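Local structure of sucrose 6(F)-phosphate phosphorylase (Thermoanaerobacterium thermosaccharolyticum DSM 571, 6S9V) at residues Ser46-Gly51 with Leu440-Asn445; Asn90-Leu95 with Gly204-Arg209. The protein is a phosphorylase whose catalytic domain belongs to the alpha-amylase family and folds as a parallel beta/alpha barrel. All blocks are in the same frame, centred on the assembly; numbering follows the deposited sequence.

Contact 1: residues Ser46-Gly51 with Leu440-Asn445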
ATOM      1  N   SER A  46      -7.437  12.643  16.821  1.00 21.29           N
ATOM      2  CA  SER A  46      -7.908  13.736  15.977  1.00 23.94           C
ATOM      3  C   SER A  46      -6.750  14.523  15.363  1.00 26.05           C
ATOM      4  O   SER A  46      -6.820  14.919  14.194  1.00 26.36           O
ATOM      5  CB  SER A  46      -8.844  14.649  16.765  1.00 24.17           C
ATOM      6  OG  SER A  46     -10.117  14.040  16.854  1.00 24.73           O
ATOM      7  N   ASP A  47      -5.700  14.806  16.139  1.00 22.97           N
ATOM      8  CA  ASP A  47      -4.543  15.522  15.604  1.00 21.01           C
ATOM      9  C   ASP A  47      -3.359  14.586  15.403  1.00 20.63           C
ATOM     10  O   ASP A  47      -2.234  15.040  15.159  1.00 19.80           O
ATOM     11  CB  ASP A  47      -4.165  16.705  16.495  1.00 20.57           C
ATOM     12  CG  ASP A  47      -3.741  16.285  17.889  1.00 21.08           C
ATOM     13  OD1 ASP A  47      -4.104  15.173  18.325  1.00 21.58           O
ATOM     14  OD2 ASP A  47      -3.029  17.068  18.537  1.00 22.20           O
ATOM     15  N   VAL A  48      -3.603  13.285  15.450  1.00 20.84           N
ATOM     16  CA  VAL A  48      -2.565  12.298  15.211  1.00 21.03           C
ATOM     17  C   VAL A  48      -2.479  12.000  13.720  1.00 19.96           C
ATOM     18  O   VAL A  48      -1.392  11.709  13.209  1.00 19.02           O
ATOM     19  CB  VAL A  48      -2.854  11.029  16.035  1.00 20.29           C
ATOM     20  CG1 VAL A  48      -1.901   9.894  15.651  1.00 19.90           C
ATOM     21  CG2 VAL A  48      -2.757  11.349  17.535  1.00 20.46           C
ATOM     22  N   PHE A  49      -3.600  12.082  13.001  1.00 18.34           N
ATOM     23  CA  PHE A  49      -3.613  11.772  11.579  1.00 17.87           C
ATOM     24  C   PHE A  49      -4.202  12.931  10.787  1.00 18.97           C
ATOM     25  O   PHE A  49      -5.187  13.550  11.203  1.00 19.78           O
ATOM     26  CB  PHE A  49      -4.395  10.499  11.293  1.00 17.79           C
ATOM     27  CG  PHE A  49      -3.840   9.305  11.992  1.00 18.51           C
ATOM     28  CD1 PHE A  49      -2.576   8.840  11.685  1.00 18.63           C
ATOM     29  CD2 PHE A  49      -4.572   8.655  12.963  1.00 19.46           C
ATOM     30  CE1 PHE A  49      -2.048   7.749  12.340  1.00 19.24           C
ATOM     31  CE2 PHE A  49      -4.050   7.558  13.609  1.00 20.20           C
ATOM     32  CZ  PHE A  49      -2.792   7.110  13.300  1.00 19.23           C
ATOM     33  N   GLY A  50      -3.577  13.225   9.651  1.00 18.89           N
ATOM     34  CA  GLY A  50      -4.115  14.188   8.708  1.00 19.16           C
ATOM     35  C   GLY A  50      -4.911  13.523   7.605  1.00 20.13           C
ATOM     36  O   GLY A  50      -5.623  14.195   6.848  1.00 21.97           O
ATOM     37  N   GLY A  51      -4.777  12.202   7.487  1.00 18.74           N
ATOM     38  CA  GLY A  51      -5.486  11.451   6.467  1.00 19.46           C
ATOM     39  C   GLY A  51      -5.620   9.999   6.874  1.00 19.51           C
ATOM     40  O   GLY A  51      -4.923   9.524   7.773  1.00 19.06           O
ATOM     41  N   LEU A 440       5.527  11.034  19.190  1.00 21.59           N
ATOM     42  CA  LEU A 440       6.377  11.226  18.022  1.00 22.22           C
ATOM     43  C   LEU A 440       5.550  11.626  16.809  1.00 21.84           C
ATOM     44  O   LEU A 440       5.944  12.519  16.049  1.00 21.01           O
ATOM     45  CB  LEU A 440       7.159   9.947  17.720  1.00 20.42           C
ATOM     46  CG  LEU A 440       8.057   9.971  16.479  1.00 19.16           C
ATOM     47  CD1 LEU A 440       9.176  10.999  16.653  1.00 20.75           C
ATOM     48  CD2 LEU A 440       8.617   8.591  16.188  1.00 20.10           C
ATOM     49  N   ILE A 441       4.406  10.967  16.603  1.00 20.78           N
ATOM     50  CA  ILE A 441       3.546  11.316  15.475  1.00 19.77           C
ATOM     51  C   ILE A 441       3.123  12.775  15.566  1.00 20.69           C
ATOM     52  O   ILE A 441       3.205  13.532  14.585  1.00 19.71           O
ATOM     53  CB  ILE A 441       2.327  10.377  15.416  1.00 18.48           C
ATOM     54  CG1 ILE A 441       2.749   8.983  14.952  1.00 19.13           C
ATOM     55  CG2 ILE A 441       1.281  10.950  14.490  1.00 17.55           C
ATOM     56  CD1 ILE A 441       1.664   7.923  15.132  1.00 20.83           C
ATOM     57  N   ARG A 442       2.643  13.192  16.739  1.00 21.12           N
ATOM     58  CA  ARG A 442       2.186  14.569  16.877  1.00 20.26           C
ATOM     59  C   ARG A 442       3.331  15.558  16.695  1.00 20.33           C
ATOM     60  O   ARG A 442       3.124  16.648  16.142  1.00 21.33           O
ATOM     61  CB  ARG A 442       1.477  14.776  18.215  1.00 20.06           C
ATOM     62  CG  ARG A 442       0.149  14.018  18.275  1.00 22.90           C
ATOM     63  CD  ARG A 442      -0.875  14.754  19.126  1.00 27.92           C
ATOM     64  NE  ARG A 442      -0.670  14.583  20.549  1.00 30.39           N
ATOM     65  CZ  ARG A 442      -1.251  15.319  21.490  1.00 29.20           C
ATOM     66  NH1 ARG A 442      -2.090  16.308  21.177  1.00 25.72           N
ATOM     67  NH2 ARG A 442      -0.985  15.056  22.758  1.00 30.57           N
ATOM     68  N   PHE A 443       4.540  15.207  17.136  1.00 19.27           N
ATOM     69  CA  PHE A 443       5.682  16.061  16.832  1.00 21.22           C
ATOM     70  C   PHE A 443       5.874  16.198  15.325  1.00 21.46           C
ATOM     71  O   PHE A 443       6.091  17.306  14.814  1.00 22.63           O
ATOM     72  CB  PHE A 443       6.963  15.526  17.467  1.00 20.52           C
ATOM     73  CG  PHE A 443       8.150  16.429  17.245  1.00 20.49           C
ATOM     74  CD1 PHE A 443       8.350  17.538  18.052  1.00 24.75           C
ATOM     75  CD2 PHE A 443       9.038  16.188  16.210  1.00 20.65           C
ATOM     76  CE1 PHE A 443       9.433  18.397  17.839  1.00 26.20           C
ATOM     77  CE2 PHE A 443      10.128  17.030  15.999  1.00 23.57           C
ATOM     78  CZ  PHE A 443      10.322  18.131  16.817  1.00 25.40           C
ATOM     79  N   ARG A 444       5.776  15.082  14.595  1.00 19.12           N
ATOM     80  CA  ARG A 444       5.920  15.113  13.140  1.00 20.57           C
ATOM     81  C   ARG A 444       4.806  15.918  12.469  1.00 22.19           C
ATOM     82  O   ARG A 444       5.012  16.478  11.381  1.00 21.67           O
ATOM     83  CB  ARG A 444       5.964  13.677  12.612  1.00 20.99           C
ATOM     84  CG  ARG A 444       6.009  13.531  11.110  1.00 21.94           C
ATOM     85  CD  ARG A 444       7.190  14.242  10.474  1.00 21.90           C
ATOM     86  NE  ARG A 444       7.226  13.972   9.038  1.00 20.19           N
ATOM     87  CZ  ARG A 444       6.382  14.506   8.157  1.00 20.58           C
ATOM     88  NH1 ARG A 444       5.446  15.346   8.566  1.00 21.25           N
ATOM     89  NH2 ARG A 444       6.471  14.194   6.869  1.00 20.54           N
ATOM     90  N   ASN A 445       3.621  15.977  13.084  1.00 21.62           N
ATOM     91  CA  ASN A 445       2.531  16.777  12.533  1.00 20.84           C
ATOM     92  C   ASN A 445       2.620  18.244  12.922  1.00 22.80           C
ATOM     93  O   ASN A 445       2.110  19.103  12.193  1.00 24.81           O
ATOM     94  CB  ASN A 445       1.174  16.251  12.995  1.00 20.47           C
ATOM     95  CG  ASN A 445       0.831  14.925  12.371  1.00 21.06           C
ATOM     96  OD1 ASN A 445       1.407  14.545  11.349  1.00 21.11           O
ATOM     97  ND2 ASN A 445      -0.115  14.206  12.982  1.00 22.01           N
TER
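Asn-445 meets two successive carbonyls of the loop 46-51. Its ND2 donates to Asp-47 O at 3.2 Å, close to its own amide plane. That donor lies tilted 34° from the Asp-47 carbonyl plane. The same ND2 gives a weak, more bent bond to Val-48 O at 2.8 Å. Beside this pair, Asp-47 and Arg-442 form a salt bridge. Arg-442 NH1 reaches the syn lone pair of Asp-47 OD2 at 2.9 Å, and the oxygen lies in the guanidinium plane. The carboxylate plane is turned 68° from the guanidinium. The bond runs to OD2; Asp-47 OD1 stays 3.7 Å from Arg-442 NH1. CD of Arg-442 lies 3.2 Å from Asp-47 OD2.

Val-48 CG1 meets Ile-441 CG2 at 3.5 Å. CG1 stands anti to the backbone N (chi1 172°), and it also lies over the centre of the Phe-49 ring. Val-48 CG2 touches Arg-442 CG, the side chains crossing at about a right angle.

Further out, the other end of the Asn-445 amide is fixed: OD1 accepts from Val-21 N. Phe-383 and Leu-396 pack against Ile-441. The contact thus joins the loop between helix 34-44 and strand 51-54 to helix 432-446. One buried carboxamide satisfies main-chain groups of two loops, while the ion pair lies at the exposed side of the contact, where solvent probably weakens its attraction.

Contact 2: residues Asn90-Leu95 with Gly204-Arg209; sequences NFDILL and GVKIVR
Leu-95 N donates to Ile-207 O at 3.1 Å, one of the main-chain bonds between neighbouring parallel strands. Arg-209 N donates to Leu-95 O at 2.8 Å. Ile-93 O is shared: it takes Lys-206 N at 3.3 Å and, weakly, Ile-207 N. The strand segments run 23° from parallel. CA-H...O contacts from Leu-94 to Ile-207 O and from Val-208 to Leu-95 O add to the pairing.

A water bridges strand 92-97 and the loop that leads into the next strand. It accepts from Ile-93 N at 2.9 Å and donates to Gly-204 O. Gly-204, with positive phi, is the C-prime residue of the Schellman motif ending helix 187-202.

Apolar contacts form on both faces of the sheet. On the face of Leu-94 and Ile-207, Leu-94 CG meets Ile-207 CG2 at 3.7 Å. Leu-94 CD2 touches Arg-209 CB. On the face of Leu-95 and Val-208, Leu-95 CD1 meets Val-205 CG2 at 3.5 Å, the side chains crossing at about a right angle. Phe-200 of helix 187-202 packs on Leu-95, Val-205 and Val-208.

Charged groups lie at both ends. Asp-92 OD1 is 5.3 Å from Lys-206 NZ, too far for a salt bridge. The Arg-209 chain is extended from CG to NE. Its NH1 makes salt bridges to Asp-96 and Asp-211, and its NE to a sulfate. Strands 92-97 and 207-210 are the third and fourth of the barrel. Their pairing holds the backbone of Arg-209, while the two carboxylates probably hold its guanidinium beside the bound sulfate.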
ATOM      1  N   ASN A  90     -12.817  15.733   8.262  1.00 28.59           N
ATOM      2  CA  ASN A  90     -11.757  15.871   9.245  1.00 30.52           C
ATOM      3  C   ASN A  90     -10.417  15.299   8.803  1.00 25.75           C
ATOM      4  O   ASN A  90      -9.389  15.670   9.386  1.00 26.77           O
ATOM      5  CB  ASN A  90     -12.171  15.170  10.549  1.00 38.06           C
ATOM      6  CG  ASN A  90     -13.527  15.628  11.054  1.00 41.50           C
ATOM      7  OD1 ASN A  90     -14.476  14.839  11.118  1.00 45.93           O
ATOM      8  ND2 ASN A  90     -13.638  16.904  11.384  1.00 37.26           N
ATOM      9  N   PHE A  91     -10.396  14.418   7.804  1.00 21.90           N
ATOM     10  CA  PHE A  91      -9.192  13.741   7.345  1.00 20.90           C
ATOM     11  C   PHE A  91      -9.193  13.674   5.825  1.00 21.51           C
ATOM     12  O   PHE A  91     -10.249  13.558   5.209  1.00 22.83           O
ATOM     13  CB  PHE A  91      -9.108  12.307   7.910  1.00 20.62           C
ATOM     14  CG  PHE A  91      -9.195  12.243   9.408  1.00 22.06           C
ATOM     15  CD1 PHE A  91      -8.067  12.400  10.186  1.00 22.25           C
ATOM     16  CD2 PHE A  91     -10.414  12.026  10.036  1.00 22.85           C
ATOM     17  CE1 PHE A  91      -8.145  12.351  11.572  1.00 24.53           C
ATOM     18  CE2 PHE A  91     -10.501  11.970  11.416  1.00 24.33           C
ATOM     19  CZ  PHE A  91      -9.365  12.133  12.186  1.00 25.40           C
ATOM     20  N   ASP A  92      -8.002  13.718   5.223  1.00 20.15           N
ATOM     21  CA  ASP A  92      -7.866  13.358   3.814  1.00 19.91           C
ATOM     22  C   ASP A  92      -8.154  11.870   3.654  1.00 21.14           C
ATOM     23  O   ASP A  92      -7.523  11.046   4.323  1.00 25.65           O
ATOM     24  CB  ASP A  92      -6.469  13.650   3.276  1.00 22.35           C
ATOM     25  CG  ASP A  92      -6.154  15.128   3.187  1.00 28.22           C
ATOM     26  OD1 ASP A  92      -7.087  15.952   3.136  1.00 28.53           O
ATOM     27  OD2 ASP A  92      -4.948  15.452   3.104  1.00 30.99           O
ATOM     28  N   ILE A  93      -9.100  11.515   2.790  1.00 18.75           N
ATOM     29  CA  ILE A  93      -9.474  10.117   2.591  1.00 20.10           C
ATOM     30  C   ILE A  93      -8.775   9.569   1.354  1.00 19.08           C
ATOM     31  O   ILE A  93      -8.809  10.177   0.281  1.00 19.01           O
ATOM     32  CB  ILE A  93     -11.000   9.962   2.471  1.00 21.95           C
ATOM     33  CG1 ILE A  93     -11.695  10.531   3.708  1.00 22.02           C
ATOM     34  CG2 ILE A  93     -11.361   8.501   2.290  1.00 22.33           C
ATOM     35  CD1 ILE A  93     -11.243   9.935   5.015  1.00 22.63           C
ATOM     36  N   LEU A  94      -8.133   8.418   1.513  1.00 17.26           N
ATOM     37  CA  LEU A  94      -7.523   7.669   0.425  1.00 18.36           C
ATOM     38  C   LEU A  94      -8.280   6.355   0.280  1.00 18.94           C
ATOM     39  O   LEU A  94      -8.398   5.600   1.248  1.00 18.36           O
ATOM     40  CB  LEU A  94      -6.049   7.434   0.741  1.00 21.81           C
ATOM     41  CG  LEU A  94      -5.067   7.080  -0.358  1.00 31.54           C
ATOM     42  CD1 LEU A  94      -3.642   7.287   0.173  1.00 34.11           C
ATOM     43  CD2 LEU A  94      -5.285   5.667  -0.814  1.00 35.86           C
ATOM     44  N   LEU A  95      -8.796   6.088  -0.920  1.00 17.10           N
ATOM     45  CA  LEU A  95      -9.489   4.840  -1.207  1.00 16.93           C
ATOM     46  C   LEU A  95      -8.846   4.124  -2.386  1.00 18.26           C
ATOM     47  O   LEU A  95      -8.150   4.732  -3.199  1.00 20.15           O
ATOM     48  CB  LEU A  95     -10.968   5.077  -1.527  1.00 18.38           C
ATOM     49  CG  LEU A  95     -11.883   5.592  -0.424  1.00 20.00           C
ATOM     50  CD1 LEU A  95     -13.315   5.690  -0.965  1.00 19.61           C
ATOM     51  CD2 LEU A  95     -11.830   4.689   0.806  1.00 21.33           C
ATOM     52  N   GLY A 204     -16.023  13.217  -1.117  1.00 26.07           N
ATOM     53  CA  GLY A 204     -14.896  13.882  -0.498  1.00 27.32           C
ATOM     54  C   GLY A 204     -13.554  13.196  -0.613  1.00 26.51           C
ATOM     55  O   GLY A 204     -12.585  13.684  -0.027  1.00 28.64           O
ATOM     56  N   VAL A 205     -13.458  12.118  -1.397  1.00 22.89           N
ATOM     57  CA  VAL A 205     -12.211  11.369  -1.525  1.00 22.99           C
ATOM     58  C   VAL A 205     -11.234  12.150  -2.389  1.00 24.91           C
ATOM     59  O   VAL A 205     -11.577  12.599  -3.488  1.00 26.33           O
ATOM     60  CB  VAL A 205     -12.486   9.981  -2.125  1.00 23.54           C
ATOM     61  CG1 VAL A 205     -11.181   9.222  -2.354  1.00 24.20           C
ATOM     62  CG2 VAL A 205     -13.410   9.202  -1.226  1.00 24.25           C
ATOM     63  N   LYS A 206     -10.000  12.316  -1.893  1.00 26.29           N
ATOM     64  CA  LYS A 206      -9.017  13.164  -2.545  1.00 33.20           C
ATOM     65  C   LYS A 206      -7.837  12.415  -3.148  1.00 25.67           C
ATOM     66  O   LYS A 206      -7.189  12.946  -4.054  1.00 23.14           O
ATOM     67  CB  LYS A 206      -8.426  14.140  -1.513  1.00 47.67           C
ATOM     68  CG  LYS A 206      -9.294  15.302  -1.091  1.00 62.74           C
ATOM     69  CD  LYS A 206      -8.430  16.335  -0.370  1.00 77.74           C
ATOM     70  CE  LYS A 206      -9.259  17.425   0.285  1.00 89.61           C
ATOM     71  NZ  LYS A 206     -10.201  18.074  -0.660  1.00 96.55           N
ATOM     72  N   ILE A 207      -7.560  11.200  -2.694  1.00 21.57           N
ATOM     73  CA  ILE A 207      -6.456  10.398  -3.195  1.00 21.89           C
ATOM     74  C   ILE A 207      -6.968   9.000  -3.492  1.00 20.61           C
ATOM     75  O   ILE A 207      -7.723   8.426  -2.701  1.00 20.01           O
ATOM     76  CB  ILE A 207      -5.285  10.353  -2.189  1.00 24.86           C
ATOM     77  CG1 ILE A 207      -4.932  11.768  -1.723  1.00 28.30           C
ATOM     78  CG2 ILE A 207      -4.087   9.668  -2.809  1.00 25.68           C
ATOM     79  CD1 ILE A 207      -3.900  11.799  -0.609  1.00 29.90           C
ATOM     80  N   VAL A 208      -6.556   8.447  -4.625  1.00 19.47           N
ATOM     81  CA  VAL A 208      -7.016   7.125  -5.034  1.00 20.98           C
ATOM     82  C   VAL A 208      -5.799   6.258  -5.311  1.00 20.14           C
ATOM     83  O   VAL A 208      -4.949   6.609  -6.141  1.00 20.03           O
ATOM     84  CB  VAL A 208      -7.940   7.175  -6.258  1.00 24.22           C
ATOM     85  CG1 VAL A 208      -8.167   5.776  -6.820  1.00 26.13           C
ATOM     86  CG2 VAL A 208      -9.278   7.790  -5.868  1.00 24.55           C
ATOM     87  N   ARG A 209      -5.732   5.118  -4.634  1.00 18.46           N
ATOM     88  CA  ARG A 209      -4.684   4.135  -4.838  1.00 19.19           C
ATOM     89  C   ARG A 209      -5.093   3.212  -5.978  1.00 19.70           C
ATOM     90  O   ARG A 209      -6.179   2.627  -5.951  1.00 18.95           O
ATOM     91  CB  ARG A 209      -4.480   3.337  -3.548  1.00 19.24           C
ATOM     92  CG  ARG A 209      -3.503   2.158  -3.610  1.00 20.53           C
ATOM     93  CD  ARG A 209      -3.504   1.457  -2.243  1.00 19.94           C
ATOM     94  NE  ARG A 209      -2.522   0.380  -2.105  1.00 20.18           N
ATOM     95  CZ  ARG A 209      -2.687  -0.859  -2.563  1.00 21.80           C
ATOM     96  NH1 ARG A 209      -3.792  -1.189  -3.228  1.00 22.84           N
ATOM     97  NH2 ARG A 209      -1.738  -1.765  -2.363  1.00 21.47           N
TER
HETATM   98  O   HOH W   1     -10.642  13.670   1.725  1.00 26.97           O

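The centres of contacts 1 and 2 lie about 17 Å apart, yet the two touch directly. Gly-50 O of contact 1 and Asp-92 N of contact 2 are 2.9 Å apart, a probable hydrogen bond. It would link the lead-in to strand 51-54 with the start of strand 92-97, its neighbour in the barrel. Phe-91 CE1 packs at 3.2 Å from Phe-49 O. Contact 1 thus ties helix 432-446 to the second strand's entry, and contact 2 continues across the third and fourth strands. Between nearest atoms, the Arg-209 side chain lies about 3 Å from the sulfate and about 5 Å from a BTB molecule. Both probably come from the crystallisation liquor but may mark a pocket.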